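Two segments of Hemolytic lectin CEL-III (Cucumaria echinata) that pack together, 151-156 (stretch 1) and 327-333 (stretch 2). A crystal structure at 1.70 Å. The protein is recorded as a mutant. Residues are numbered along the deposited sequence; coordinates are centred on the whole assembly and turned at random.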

# COMPACT_ATOMS: atom_id res chain seq x y z
N PRO A 151 3.32 7.45 7.69
CA PRO A 151 4.53 6.62 7.78
C PRO A 151 4.34 5.36 8.64
O PRO A 151 3.57 5.35 9.60
CB PRO A 151 5.54 7.57 8.46
CG PRO A 151 5.07 8.94 8.17
CD PRO A 151 3.55 8.84 8.11
N GLU A 152 5.04 4.30 8.26
CA GLU A 152 5.24 3.16 9.14
C GLU A 152 6.23 3.59 10.21
O GLU A 152 7.35 4.01 9.89
CB GLU A 152 5.79 1.98 8.33
CG GLU A 152 5.86 0.68 9.12
CD GLU A 152 6.77 -0.32 8.44
OE1 GLU A 152 7.90 0.09 8.04
OE2 GLU A 152 6.34 -1.50 8.31
N LEU A 153 5.81 3.48 11.46
CA LEU A 153 6.62 3.96 12.58
C LEU A 153 7.55 2.87 13.10
O LEU A 153 8.75 3.12 13.35
CB LEU A 153 5.73 4.43 13.72
CG LEU A 153 4.73 5.53 13.38
CD1 LEU A 153 3.85 5.87 14.57
CD2 LEU A 153 5.46 6.74 12.87
N PHE A 154 7.00 1.67 13.24
CA PHE A 154 7.72 0.54 13.80
C PHE A 154 7.13 -0.75 13.25
O PHE A 154 6.03 -0.75 12.69
CB PHE A 154 7.61 0.48 15.33
CG PHE A 154 8.21 1.68 16.02
CD1 PHE A 154 7.40 2.78 16.33
CD2 PHE A 154 9.57 1.74 16.30
CE1 PHE A 154 7.96 3.93 16.94
CE2 PHE A 154 10.13 2.88 16.91
CZ PHE A 154 9.34 3.96 17.22
N TYR A 155 7.87 -1.84 13.44
CA TYR A 155 7.45 -3.14 12.97
C TYR A 155 8.24 -4.25 13.66
O TYR A 155 9.31 -4.02 14.24
CB TYR A 155 7.63 -3.23 11.45
CG TYR A 155 9.03 -2.88 10.98
CD1 TYR A 155 10.06 -3.81 11.03
CD2 TYR A 155 9.31 -1.60 10.50
CE1 TYR A 155 11.35 -3.48 10.59
CE2 TYR A 155 10.60 -1.26 10.06
CZ TYR A 155 11.61 -2.21 10.12
OH TYR A 155 12.86 -1.86 9.67
N GLY A 156 7.70 -5.46 13.58
CA GLY A 156 8.40 -6.64 14.10
C GLY A 156 7.45 -7.47 14.94
O GLY A 156 6.24 -7.24 14.95
N SER A 327 9.83 -6.00 3.26
CA SER A 327 8.64 -5.16 3.04
C SER A 327 8.58 -4.02 4.07
O SER A 327 8.38 -2.83 3.74
CB SER A 327 7.37 -6.00 3.15
OG SER A 327 6.26 -5.27 2.64
N SER A 328 8.75 -4.40 5.33
CA SER A 328 8.68 -3.44 6.45
C SER A 328 9.82 -2.45 6.38
O SER A 328 9.65 -1.26 6.74
CB SER A 328 8.79 -4.21 7.76
OG SER A 328 7.77 -5.19 7.82
N THR A 329 10.99 -2.91 5.97
CA THR A 329 12.14 -2.01 5.76
C THR A 329 11.87 -0.96 4.67
O THR A 329 12.08 0.23 4.87
CB THR A 329 13.47 -2.78 5.50
OG1 THR A 329 13.78 -3.57 6.66
CG2 THR A 329 14.64 -1.82 5.21
N ILE A 330 11.36 -1.41 3.54
CA ILE A 330 11.01 -0.53 2.41
C ILE A 330 10.00 0.52 2.86
O ILE A 330 10.14 1.70 2.56
CB ILE A 330 10.46 -1.33 1.20
CG1 ILE A 330 11.57 -2.15 0.56
CG2 ILE A 330 9.79 -0.39 0.14
CD1 ILE A 330 11.07 -3.22 -0.41
N GLU A 331 8.98 0.07 3.58
CA GLU A 331 7.92 1.01 3.96
C GLU A 331 8.43 2.17 4.83
O GLU A 331 7.92 3.29 4.73
CB GLU A 331 6.70 0.33 4.59
CG GLU A 331 5.45 1.20 4.31
CD GLU A 331 4.17 0.60 4.78
OE1 GLU A 331 4.20 -0.44 5.51
OE2 GLU A 331 3.12 1.20 4.41
N LYS A 332 9.43 1.88 5.66
CA LYS A 332 10.05 2.85 6.57
C LYS A 332 10.76 3.99 5.83
O LYS A 332 10.85 5.11 6.33
CB LYS A 332 11.02 2.10 7.49
CG LYS A 332 11.61 2.90 8.63
CD LYS A 332 10.63 3.01 9.79
CE LYS A 332 11.09 4.04 10.81
NZ LYS A 332 12.14 3.47 11.70
N GLY A 333 11.29 3.70 4.64
CA GLY A 333 11.95 4.74 3.86
C GLY A 333 12.86 4.15 2.79
O GLY A 333 13.48 3.10 3.00
O HOH W 1 14.85 -3.25 9.11

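This is a small strand-on-helix contact, built from two side chains of the strand, Glu152 and Tyr155, that both point toward the helix, set against the C-terminal part of a helix, with close packing and one bridging water rather than any clear direct hydrogen bond. The strand 152-155 and the helix 327-332 run nearly antiparallel, at 152°, and their axes approach to 8.3 Å. That spacing leaves room for a single layer of side chains, and the two stretches bury 375 Å² between them.

Tyr155 supplies the flat surface. Its CA-to-CB bond points toward the helix, and with chi1 in the p well the ring lies over Ser328, whose CB sits 3.6 Å from the ring centroid and 17° off the normal, a CH-pi contact over the face. Serine suits this place because it is small: its CB comes within 3.5 Å of Tyr155 CG, while its OG is satisfied by a hydrogen bond elsewhere in the structure. Lys332 CB lies at the ring's edge, 4.3 Å from Tyr155 CE2. At the far end of the ring, Tyr155 OH and Thr329 OG1 are 3.6 Å apart, and a water joins them, 2.5 Å from Tyr155 OH and 2.7 Å from Thr329 OG1, to which it donates. Thr329 thus takes part through its hydroxyl even though its CA-to-CB bond points away from the strand.

Glu152 is buried and extended, chi1 and chi2 both t, which carries its carboxylate to the helix backbone. Its OE1 stands 2.6 Å from Ser328 O; two oxygens so close suggest that an acid proton lies between them, though the geometry does not settle it. Lys332 N is 3.3 Å from Glu152 OE1, but the angle is too poor for a hydrogen bond, and this amide instead makes weak bonds to Ser328 O and Thr329 O within the helix. Glu152 OE2 has no partner in the model and lies 3.7 Å from Glu331 OE1, an approach of two acid groups that a proton on Glu152 would ease. Glu331 OE1 has a hydrogen bond elsewhere.

Lys332 closes the exposed margin with its aliphatic chain, its CE reaching 3.6 Å from Leu153 O. Its NZ is 6.0 Å from the centroid of the Phe154 ring, at most a weak attraction. Just beyond, Gly333 leaves helical geometry with positive phi; its backbone angles by themselves call for glycine, since a CB would jam against the preceding carbonyl oxygen.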